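Local coordinates for protein 3,4-dihydroxybenzoate decarboxylase (Enterobacter cloacae, PDB 5NY5) that decarboxylates 3,4-dihydroxybenzoate as a UbiD-family enzyme dependent on prenylated flavin, and can run in reverse to carboxylate catechols at the para position, at residues A[123-129]-A[306-310]; A[244-248]-A[257-261]; A[288-292]-A[435-439]; A[362-366]-A[392-396]. Residues are numbered along the deposited sequence.

Contact 1. Residues A[123-129]-A[306-310]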
loop_
_atom_site.group_PDB
_atom_site.type_symbol
_atom_site.label_atom_id
_atom_site.label_comp_id
_atom_site.label_asym_id
_atom_site.label_seq_id
_atom_site.Cartn_x
_atom_site.Cartn_y
_atom_site.Cartn_z
ATOM N N TYR A 123 3.626 -57.149 -32.952
ATOM C CA TYR A 123 4.631 -56.401 -33.693
ATOM C C TYR A 123 3.967 -55.443 -34.673
ATOM O O TYR A 123 2.946 -55.768 -35.286
ATOM C CB TYR A 123 5.568 -57.348 -34.441
ATOM C CG TYR A 123 6.429 -58.202 -33.540
ATOM C CD1 TYR A 123 7.546 -57.673 -32.911
ATOM C CD2 TYR A 123 6.128 -59.540 -33.327
ATOM C CE1 TYR A 123 8.337 -58.451 -32.089
ATOM C CE2 TYR A 123 6.915 -60.326 -32.508
ATOM C CZ TYR A 123 8.017 -59.777 -31.891
ATOM O OH TYR A 123 8.799 -60.562 -31.076
ATOM N N ALA A 124 4.556 -54.257 -34.818
ATOM C CA ALA A 124 3.989 -53.224 -35.674
ATOM C C ALA A 124 4.303 -53.427 -37.149
ATOM O O ALA A 124 3.700 -52.749 -37.988
ATOM C CB ALA A 124 4.482 -51.844 -35.235
ATOM N N ASP A 125 5.226 -54.328 -37.489
ATOM C CA ASP A 125 5.516 -54.594 -38.892
ATOM C C ASP A 125 4.404 -55.371 -39.585
ATOM O O ASP A 125 4.420 -55.473 -40.817
ATOM C CB ASP A 125 6.845 -55.343 -39.028
ATOM C CG ASP A 125 6.965 -56.505 -38.063
ATOM O OD1 ASP A 125 5.921 -57.023 -37.617
ATOM O OD2 ASP A 125 8.109 -56.903 -37.755
ATOM N N ASP A 126 3.456 -55.918 -38.836
ATOM C CA ASP A 126 2.295 -56.551 -39.446
ATOM C C ASP A 126 1.453 -55.494 -40.154
ATOM O O ASP A 126 1.155 -54.449 -39.561
ATOM C CB ASP A 126 1.462 -57.268 -38.386
ATOM C CG ASP A 126 0.337 -58.090 -38.982
ATOM O OD1 ASP A 126 -0.651 -57.498 -39.463
ATOM O OD2 ASP A 126 0.435 -59.334 -38.955
ATOM N N PRO A 127 1.056 -55.716 -41.410
ATOM C CA PRO A 127 0.267 -54.695 -42.117
ATOM C C PRO A 127 -1.121 -54.490 -41.540
ATOM O O PRO A 127 -1.691 -53.409 -41.721
ATOM C CB PRO A 127 0.204 -55.231 -43.552
ATOM C CG PRO A 127 0.385 -56.705 -43.409
ATOM C CD PRO A 127 1.324 -56.894 -42.251
ATOM N N ASP A 128 -1.683 -55.485 -40.858
ATOM C CA ASP A 128 -2.979 -55.347 -40.209
ATOM C C ASP A 128 -2.870 -54.800 -38.793
ATOM O O ASP A 128 -3.879 -54.744 -38.083
ATOM C CB ASP A 128 -3.707 -56.692 -40.194
ATOM C CG ASP A 128 -4.047 -57.184 -41.585
ATOM O OD1 ASP A 128 -4.469 -56.358 -42.420
ATOM O OD2 ASP A 128 -3.884 -58.395 -41.846
ATOM N N PHE A 129 -1.675 -54.400 -38.368
ATOM C CA PHE A 129 -1.506 -53.820 -37.044
ATOM C C PHE A 129 -2.170 -52.450 -36.977
ATOM O O PHE A 129 -2.074 -51.646 -37.908
ATOM C CB PHE A 129 -0.022 -53.702 -36.702
ATOM C CG PHE A 129 0.248 -53.067 -35.370
ATOM C CD1 PHE A 129 0.513 -51.712 -35.273
ATOM C CD2 PHE A 129 0.241 -53.826 -34.214
ATOM C CE1 PHE A 129 0.761 -51.126 -34.050
ATOM C CE2 PHE A 129 0.490 -53.245 -32.987
ATOM C CZ PHE A 129 0.751 -51.893 -32.907
ATOM N N VAL A 306 5.703 -46.699 -32.766
ATOM C CA VAL A 306 5.682 -47.940 -32.004
ATOM C C VAL A 306 6.194 -49.082 -32.868
ATOM O O VAL A 306 5.855 -49.194 -34.054
ATOM C CB VAL A 306 4.266 -48.224 -31.471
ATOM C CG1 VAL A 306 3.260 -48.223 -32.599
ATOM C CG2 VAL A 306 4.230 -49.552 -30.729
ATOM N N LYS A 307 7.041 -49.925 -32.282
ATOM C CA LYS A 307 7.521 -51.129 -32.944
ATOM C C LYS A 307 6.801 -52.382 -32.479
ATOM O O LYS A 307 6.595 -53.299 -33.278
ATOM C CB LYS A 307 9.026 -51.298 -32.714
ATOM C CG LYS A 307 9.862 -50.163 -33.274
ATOM C CD LYS A 307 9.606 -49.984 -34.759
ATOM C CE LYS A 307 10.389 -48.811 -35.319
ATOM N NZ LYS A 307 10.113 -48.601 -36.766
ATOM N N ALA A 308 6.409 -52.439 -31.210
ATOM C CA ALA A 308 5.683 -53.582 -30.687
ATOM C C ALA A 308 4.842 -53.143 -29.500
ATOM O O ALA A 308 5.231 -52.254 -28.740
ATOM C CB ALA A 308 6.631 -54.711 -30.270
ATOM N N VAL A 309 3.678 -53.770 -29.357
ATOM C CA VAL A 309 2.844 -53.624 -28.172
ATOM C C VAL A 309 2.878 -54.945 -27.419
ATOM O O VAL A 309 2.841 -56.020 -28.028
ATOM C CB VAL A 309 1.400 -53.220 -28.523
ATOM C CG1 VAL A 309 0.606 -52.933 -27.261
ATOM C CG2 VAL A 309 1.403 -52.009 -29.431
ATOM N N THR A 310 2.954 -54.862 -26.095
ATOM C CA THR A 310 3.234 -56.019 -25.258
ATOM C C THR A 310 2.358 -55.955 -24.018
ATOM O O THR A 310 2.369 -54.949 -23.302
ATOM C CB THR A 310 4.724 -56.050 -24.889
ATOM O OG1 THR A 310 5.461 -56.711 -25.926
ATOM C CG2 THR A 310 4.959 -56.751 -23.579
#

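Contact 2. Residues A[244-248]-A[257-261]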
loop_
_atom_site.group_PDB
_atom_site.type_symbol
_atom_site.label_atom_id
_atom_site.label_comp_id
_atom_site.label_asym_id
_atom_site.label_seq_id
_atom_site.Cartn_x
_atom_site.Cartn_y
_atom_site.Cartn_z
ATOM N N PRO A 244 12.676 -55.997 -4.837
ATOM C CA PRO A 244 13.131 -55.217 -5.995
ATOM C C PRO A 244 12.151 -55.280 -7.157
ATOM O O PRO A 244 11.519 -56.306 -7.412
ATOM C CB PRO A 244 14.470 -55.870 -6.356
ATOM C CG PRO A 244 14.433 -57.211 -5.716
ATOM C CD PRO A 244 13.631 -57.050 -4.469
ATOM N N VAL A 245 12.025 -54.154 -7.859
ATOM C CA VAL A 245 11.212 -54.101 -9.066
ATOM C C VAL A 245 11.901 -54.892 -10.168
ATOM O O VAL A 245 13.104 -54.733 -10.408
ATOM C CB VAL A 245 10.977 -52.643 -9.488
ATOM C CG1 VAL A 245 10.142 -52.579 -10.756
ATOM C CG2 VAL A 245 10.311 -51.873 -8.366
ATOM N N GLU A 246 11.144 -55.747 -10.845
ATOM C CA GLU A 246 11.705 -56.621 -11.864
ATOM C C GLU A 246 11.619 -55.973 -13.241
ATOM O O GLU A 246 10.594 -55.391 -13.606
ATOM C CB GLU A 246 10.985 -57.970 -11.866
ATOM C CG GLU A 246 11.245 -58.796 -10.616
ATOM C CD GLU A 246 10.289 -59.963 -10.468
ATOM O OE1 GLU A 246 10.173 -60.496 -9.345
ATOM O OE2 GLU A 246 9.651 -60.347 -11.471
ATOM N N LEU A 247 12.708 -56.079 -13.998
ATOM C CA LEU A 247 12.801 -55.522 -15.338
ATOM C C LEU A 247 13.050 -56.636 -16.345
ATOM O O LEU A 247 13.666 -57.656 -16.026
ATOM C CB LEU A 247 13.920 -54.481 -15.428
ATOM C CG LEU A 247 13.770 -53.271 -14.505
ATOM C CD1 LEU A 247 14.992 -52.375 -14.578
ATOM C CD2 LEU A 247 12.518 -52.494 -14.860
ATOM N N VAL A 248 12.566 -56.429 -17.565
ATOM C CA VAL A 248 12.707 -57.398 -18.644
ATOM C C VAL A 248 13.226 -56.673 -19.876
ATOM O O VAL A 248 12.803 -55.550 -20.169
ATOM C CB VAL A 248 11.371 -58.115 -18.943
ATOM C CG1 VAL A 248 10.256 -57.106 -19.160
ATOM C CG2 VAL A 248 11.505 -59.034 -20.149
ATOM N N ALA A 257 11.768 -53.003 -19.937
ATOM C CA ALA A 257 10.394 -52.682 -19.585
ATOM C C ALA A 257 10.061 -53.266 -18.220
ATOM O O ALA A 257 10.760 -54.144 -17.709
ATOM C CB ALA A 257 9.402 -53.205 -20.633
ATOM N N ILE A 258 8.980 -52.760 -17.629
ATOM C CA ILE A 258 8.518 -53.264 -16.340
ATOM C C ILE A 258 7.966 -54.669 -16.538
ATOM O O ILE A 258 6.995 -54.872 -17.277
ATOM C CB ILE A 258 7.465 -52.332 -15.730
ATOM C CG1 ILE A 258 8.059 -50.944 -15.487
ATOM C CG2 ILE A 258 6.926 -52.914 -14.433
ATOM C CD1 ILE A 258 9.208 -50.933 -14.510
ATOM N N ALA A 259 8.585 -55.648 -15.873
ATOM C CA ALA A 259 8.220 -57.043 -16.094
ATOM C C ALA A 259 6.801 -57.335 -15.620
ATOM O O ALA A 259 6.071 -58.094 -16.265
ATOM C CB ALA A 259 9.219 -57.962 -15.396
ATOM N N ARG A 260 6.394 -56.743 -14.499
ATOM C CA ARG A 260 5.084 -56.993 -13.914
ATOM C C ARG A 260 4.003 -56.069 -14.459
ATOM O O ARG A 260 2.887 -56.066 -13.933
ATOM C CB ARG A 260 5.155 -56.860 -12.391
ATOM C CG ARG A 260 6.170 -57.778 -11.735
ATOM C CD ARG A 260 5.728 -59.221 -11.796
ATOM N NE ARG A 260 4.665 -59.499 -10.838
ATOM C CZ ARG A 260 4.010 -60.651 -10.770
ATOM N NH1 ARG A 260 4.307 -61.633 -11.609
ATOM N NH2 ARG A 260 3.056 -60.822 -9.866
ATOM N N ALA A 261 4.303 -55.295 -15.495
ATOM C CA ALA A 261 3.351 -54.323 -16.002
ATOM C C ALA A 261 2.189 -55.010 -16.711
ATOM O O ALA A 261 2.244 -56.191 -17.060
ATOM C CB ALA A 261 4.038 -53.348 -16.954
HETATM O O HOH W 1 8.347 -55.710 -12.709
#

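Contact 3. Residues A[288-292]-A[435-439]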
loop_
_atom_site.group_PDB
_atom_site.type_symbol
_atom_site.label_atom_id
_atom_site.label_comp_id
_atom_site.label_asym_id
_atom_site.label_seq_id
_atom_site.Cartn_x
_atom_site.Cartn_y
_atom_site.Cartn_z
ATOM N N PRO A 288 -7.628 -31.764 -20.485
ATOM C CA PRO A 288 -7.804 -31.111 -19.184
ATOM C C PRO A 288 -6.518 -31.186 -18.374
ATOM O O PRO A 288 -5.916 -32.252 -18.227
ATOM C CB PRO A 288 -8.934 -31.915 -18.533
ATOM C CG PRO A 288 -9.681 -32.498 -19.672
ATOM C CD PRO A 288 -8.670 -32.773 -20.742
ATOM N N GLU A 289 -6.095 -30.041 -17.853
ATOM C CA GLU A 289 -4.885 -29.953 -17.055
ATOM C C GLU A 289 -5.225 -29.985 -15.570
ATOM O O GLU A 289 -6.385 -29.879 -15.167
ATOM C CB GLU A 289 -4.105 -28.682 -17.401
ATOM C CG GLU A 289 -3.741 -28.550 -18.872
ATOM C CD GLU A 289 -2.721 -29.578 -19.324
ATOM O OE1 GLU A 289 -2.584 -29.776 -20.548
ATOM O OE2 GLU A 289 -2.052 -30.182 -18.460
ATOM N N PHE A 290 -4.186 -30.131 -14.749
ATOM C CA PHE A 290 -4.406 -30.223 -13.311
ATOM C C PHE A 290 -5.029 -28.976 -12.677
ATOM O O PHE A 290 -5.766 -29.146 -11.691
ATOM C CB PHE A 290 -3.090 -30.599 -12.606
ATOM C CG PHE A 290 -2.071 -29.496 -12.559
ATOM C CD1 PHE A 290 -2.036 -28.615 -11.493
ATOM C CD2 PHE A 290 -1.137 -29.352 -13.570
ATOM C CE1 PHE A 290 -1.102 -27.602 -11.441
ATOM C CE2 PHE A 290 -0.197 -28.340 -13.522
ATOM C CZ PHE A 290 -0.181 -27.465 -12.456
ATOM N N PRO A 291 -4.798 -27.741 -13.148
ATOM C CA PRO A 291 -5.502 -26.604 -12.530
ATOM C C PRO A 291 -7.009 -26.641 -12.723
ATOM O O PRO A 291 -7.727 -25.984 -11.960
ATOM C CB PRO A 291 -4.880 -25.383 -13.220
ATOM C CG PRO A 291 -3.578 -25.852 -13.716
ATOM C CD PRO A 291 -3.824 -27.259 -14.143
ATOM N N GLY A 292 -7.511 -27.377 -13.709
ATOM C CA GLY A 292 -8.942 -27.499 -13.929
ATOM C C GLY A 292 -9.423 -26.993 -15.269
ATOM O O GLY A 292 -10.638 -27.003 -15.514
ATOM N N GLY A 435 5.670 -18.538 -11.695
ATOM C CA GLY A 435 4.907 -19.595 -11.066
ATOM C C GLY A 435 4.690 -20.781 -11.976
ATOM O O GLY A 435 5.421 -21.773 -11.898
ATOM N N HIS A 436 3.692 -20.692 -12.849
ATOM C CA HIS A 436 3.375 -21.797 -13.741
ATOM C C HIS A 436 2.515 -21.279 -14.885
ATOM O O HIS A 436 1.632 -20.446 -14.677
ATOM C CB HIS A 436 2.656 -22.923 -12.993
ATOM C CG HIS A 436 2.715 -24.244 -13.690
ATOM N ND1 HIS A 436 2.136 -24.462 -14.921
ATOM C CD2 HIS A 436 3.283 -25.419 -13.328
ATOM C CE1 HIS A 436 2.348 -25.713 -15.290
ATOM N NE2 HIS A 436 3.041 -26.315 -14.339
ATOM N N GLN A 437 2.779 -21.788 -16.089
ATOM C CA GLN A 437 2.081 -21.324 -17.281
ATOM C C GLN A 437 0.612 -21.718 -17.301
ATOM O O GLN A 437 -0.182 -21.051 -17.970
ATOM C CB GLN A 437 2.768 -21.871 -18.531
ATOM C CG GLN A 437 4.171 -21.346 -18.750
ATOM C CD GLN A 437 4.197 -20.110 -19.626
ATOM O OE1 GLN A 437 3.218 -19.790 -20.299
ATOM N NE2 GLN A 437 5.328 -19.412 -19.628
ATOM N N LEU A 438 0.230 -22.782 -16.599
ATOM C CA LEU A 438 -1.129 -23.295 -16.691
ATOM C C LEU A 438 -2.104 -22.604 -15.748
ATOM O O LEU A 438 -3.302 -22.896 -15.803
ATOM C CB LEU A 438 -1.140 -24.805 -16.441
ATOM C CG LEU A 438 -0.578 -25.607 -17.614
ATOM C CD1 LEU A 438 -0.595 -27.092 -17.316
ATOM C CD2 LEU A 438 -1.358 -25.305 -18.883
ATOM N N ASP A 439 -1.631 -21.711 -14.889
ATOM C CA ASP A 439 -2.532 -20.824 -14.163
ATOM C C ASP A 439 -2.986 -19.720 -15.108
ATOM O O ASP A 439 -2.156 -18.920 -15.550
ATOM C CB ASP A 439 -1.840 -20.232 -12.942
ATOM C CG ASP A 439 -2.764 -19.364 -12.092
ATOM O OD1 ASP A 439 -3.853 -18.969 -12.556
ATOM O OD2 ASP A 439 -2.394 -19.062 -10.941
#

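Contact 4. Residues A[362-366]-A[392-396]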
loop_
_atom_site.group_PDB
_atom_site.type_symbol
_atom_site.label_atom_id
_atom_site.label_comp_id
_atom_site.label_asym_id
_atom_site.label_seq_id
_atom_site.Cartn_x
_atom_site.Cartn_y
_atom_site.Cartn_z
ATOM N N GLY A 362 -2.187 -30.181 -6.154
ATOM C CA GLY A 362 -0.958 -30.657 -5.560
ATOM C C GLY A 362 0.262 -29.815 -5.856
ATOM O O GLY A 362 1.372 -30.214 -5.486
ATOM N N LYS A 363 0.099 -28.665 -6.503
ATOM C CA LYS A 363 1.243 -27.843 -6.884
ATOM C C LYS A 363 1.090 -26.372 -6.525
ATOM O O LYS A 363 2.062 -25.752 -6.092
ATOM C CB LYS A 363 1.504 -27.983 -8.397
ATOM C CG LYS A 363 1.874 -29.393 -8.838
ATOM C CD LYS A 363 1.813 -29.554 -10.349
ATOM C CE LYS A 363 2.989 -28.885 -11.036
ATOM N NZ LYS A 363 4.282 -29.525 -10.671
ATOM N N PHE A 364 -0.101 -25.797 -6.678
ATOM C CA PHE A 364 -0.250 -24.348 -6.582
ATOM C C PHE A 364 -0.473 -23.841 -5.163
ATOM O O PHE A 364 -0.041 -22.731 -4.840
ATOM C CB PHE A 364 -1.406 -23.875 -7.467
ATOM C CG PHE A 364 -1.131 -23.975 -8.939
ATOM C CD1 PHE A 364 0.124 -24.322 -9.405
ATOM C CD2 PHE A 364 -2.129 -23.712 -9.861
ATOM C CE1 PHE A 364 0.377 -24.411 -10.762
ATOM C CE2 PHE A 364 -1.882 -23.798 -11.216
ATOM C CZ PHE A 364 -0.627 -24.145 -11.668
ATOM N N LEU A 365 -1.134 -24.614 -4.306
ATOM C CA LEU A 365 -1.503 -24.164 -2.970
ATOM C C LEU A 365 -0.832 -25.038 -1.923
ATOM O O LEU A 365 -0.966 -26.264 -1.954
ATOM C CB LEU A 365 -3.023 -24.185 -2.786
ATOM C CG LEU A 365 -3.557 -23.838 -1.396
ATOM C CD1 LEU A 365 -2.971 -22.532 -0.902
ATOM C CD2 LEU A 365 -5.078 -23.763 -1.414
ATOM N N GLY A 366 -0.120 -24.403 -0.998
ATOM C CA GLY A 366 0.538 -25.112 0.077
ATOM C C GLY A 366 0.034 -24.710 1.445
ATOM O O GLY A 366 -0.048 -23.520 1.764
ATOM N N TYR A 392 9.640 -25.132 -3.877
ATOM C CA TYR A 392 8.734 -25.512 -4.956
ATOM C C TYR A 392 8.280 -24.234 -5.654
ATOM O O TYR A 392 7.292 -23.613 -5.257
ATOM C CB TYR A 392 7.556 -26.322 -4.417
ATOM C CG TYR A 392 6.894 -27.197 -5.453
ATOM C CD1 TYR A 392 7.410 -28.449 -5.762
ATOM C CD2 TYR A 392 5.752 -26.775 -6.122
ATOM C CE1 TYR A 392 6.807 -29.255 -6.710
ATOM C CE2 TYR A 392 5.143 -27.573 -7.070
ATOM C CZ TYR A 392 5.674 -28.810 -7.361
ATOM O OH TYR A 392 5.070 -29.605 -8.306
ATOM N N SER A 393 9.002 -23.849 -6.708
ATOM C CA SER A 393 8.769 -22.556 -7.340
ATOM C C SER A 393 7.424 -22.476 -8.046
ATOM O O SER A 393 6.966 -21.370 -8.351
ATOM C CB SER A 393 9.895 -22.243 -8.329
ATOM O OG SER A 393 9.952 -23.202 -9.367
ATOM N N GLU A 394 6.779 -23.608 -8.314
ATOM C CA GLU A 394 5.466 -23.582 -8.944
ATOM C C GLU A 394 4.338 -23.353 -7.949
ATOM O O GLU A 394 3.177 -23.285 -8.359
ATOM C CB GLU A 394 5.237 -24.876 -9.724
ATOM C CG GLU A 394 6.049 -24.940 -11.008
ATOM C CD GLU A 394 6.145 -26.338 -11.580
ATOM O OE1 GLU A 394 5.821 -27.301 -10.857
ATOM O OE2 GLU A 394 6.549 -26.472 -12.752
ATOM N N LEU A 395 4.648 -23.235 -6.662
ATOM C CA LEU A 395 3.658 -22.812 -5.688
ATOM C C LEU A 395 3.244 -21.369 -5.944
ATOM O O LEU A 395 4.036 -20.545 -6.406
ATOM C CB LEU A 395 4.212 -22.941 -4.272
ATOM C CG LEU A 395 4.111 -24.307 -3.608
ATOM C CD1 LEU A 395 5.059 -24.383 -2.430
ATOM C CD2 LEU A 395 2.681 -24.546 -3.159
ATOM N N LYS A 396 1.986 -21.067 -5.637
ATOM C CA LYS A 396 1.456 -19.718 -5.772
ATOM C C LYS A 396 1.102 -19.091 -4.434
ATOM O O LYS A 396 1.511 -17.964 -4.155
ATOM C CB LYS A 396 0.224 -19.720 -6.688
ATOM C CG LYS A 396 -0.318 -18.339 -6.997
ATOM C CD LYS A 396 -1.426 -18.413 -8.014
ATOM C CE LYS A 396 -2.024 -17.053 -8.299
ATOM N NZ LYS A 396 -3.195 -17.165 -9.202
#

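Contact 1. Residues A[123-129]-A[306-310]
F129 and A124 bury the largest areas here, about 50 and 46 Å². The F129 side chain (chi1 t) reaches back toward strand 303-311. F129 CZ lies 3.5 Å from V309 CG2, which sits at the ring edge, and F129 CE1 lies 4.1 Å from V306 CG1. L131 and L134 of helix 131-134 pack on the same cluster. A124 holds the backbone link. A124 N donates to K307 O at 2.7 Å, and A124 CB comes within 3.2 Å of V306 O. The two segments meet where strand 120-123 ends along strand 303-311, in the antiparallel sheet of the Rift-related, FMN-binding-type domain. Y123 and A308 form a non-hydrogen-bonded antiparallel pair, with Y123 CD1 4.1 Å from A308 CB. K307 and A308 make a classic beta bulge opposite E266 on the neighbouring strand. Past Y123 the chain turns away through two type I turns, Y123 to D126 and D126 to F129. The second contains an Asx turn, in which D128 N donates to D126 OD1 at 2.7 Å.

Contact 2. Residues A[244-248]-A[257-261]
Three backbone hydrogen bonds hold these segments together. V248 N donates to A257 O at 2.9 Å, and A257 N donates to V248 O at 2.8 Å, so V248 and A257 form a hydrogen-bonded antiparallel pair. Next along, A259 N donates to E246 O at 3.0 Å. A water also bridges the gap: it donates to E246 O at 2.4 Å and accepts from R260 N at 2.8 Å. L247 CA adds a CA-H...O contact to A257 O at 3.4 Å. The packing lies outside this ladder. V248 CG1 sits 4.3 Å from A257 CB and 4.0 Å from A259 CB. L247 CD2 meets I258 CD1 at 3.7 Å, and L234 of helix 234-241 touches both side chains. V245 CG1 is 4.2 Å from the same I258 CD1. R260 turns its guanidinium to D7 in a salt bridge. At I258 the chain leaves the strand in a type I turn to A261. The whole is a beta hairpin of strands 246-249 and 256-258, extended by strand 108-110 into a small mixed sheet.

Contact 3. Residues A[288-292]-A[435-439]
Both segments are loops, and each makes a type I beta turn: E289 to G292, closed by G292 N to E289 O at 3.1 Å, and H436 to D439. G292 has a positive phi of 119°, where a CB would clash with the preceding carbonyl O. The contact is a loop-to-loop interface between the Rift-related and C-terminal domain families of the UbiD fold. The backbones stay apart, with the nearest CA atoms (P291 and D439) 6.7 Å from each other, and no hydrogen bond crosses. Side chains fill the gap instead. L438 has the largest buried area, about 79 Å². L438 CD1 lies 4.0 Å from F290 CE2 and 3.6 Å from E289 OE2, while L438 CB lies 3.8 Å from P291 CG. E289 OE1 forms a salt bridge with R171, a prenylated FMN-binding residue, so the contact borders the cofactor site. W415 of the second subunit donates to P291 O. F290 and H436 make a T-shaped stack, the F290 edge toward the H436 face, with ring centroids 5.3 Å apart and planes at 81°. The imidazole is also tied to its own turn: L438 N donates to H436 ND1 at 3.0 Å.

Contact 4. Residues A[362-366]-A[392-396]
The polar side-chain contacts centre on K363. K363 NZ forms a salt bridge with E394 OE1 at 2.7 Å. The same K363 NZ donates a very short hydrogen bond, 2.5 Å, to Y392 OH, lying at the edge of the Y392 ring. The K363 side chain starts sideways and then bends (chi3 and chi4 both p), which brings the amine between both partners. One backbone hydrogen bond joins the segments: K396 N donates to F364 O at 2.7 Å. A CA-H...O contact runs from L395 CA to K363 O at 3.4 Å. Close packing comes from L395. L395 CD2 lies 3.2 Å from K363 O, 3.7 Å from F364 O and 3.5 Å from G366 N. An ideal CB on G366 would be only 3.2 Å from L395 CD2, so the lack of a side chain gives the leucine room. F364 CD1 approaches E394 O at 3.4 Å. A type I turn from Y392 to L395, with L395 N bonded to Y392 O at 3.0 Å, brings the chain from helix 380-391 to strand 397-401. This completes a beta-alpha-beta crossover between the adjacent parallel strands 365-370 and 397-401. Helix 324-346 packs on K363, Y392 and L395.

Overall arrangement
Contacts 1 and 2 lie in the Rift-related region, on the same side of the chain's centre, with nearest atoms about 6 Å apart. Contact 2 is nested in the loop that contact 1 closes. Both rest on antiparallel backbone pairing, but contact 2 is buried and contact 1 only partly so. Contacts 3 and 4 are buried and also touch the second subunit. They meet directly: D439 OD2 of contact 3 pairs with K396 NZ of contact 4 at 2.7 Å. F290, F364 and H436 form an aromatic group shared between them. Contact 3 bridges two family regions mainly by side chains, with no hydrogen bond across. Contact 4 stays within the C-terminal region and adds a salt bridge and a backbone bond.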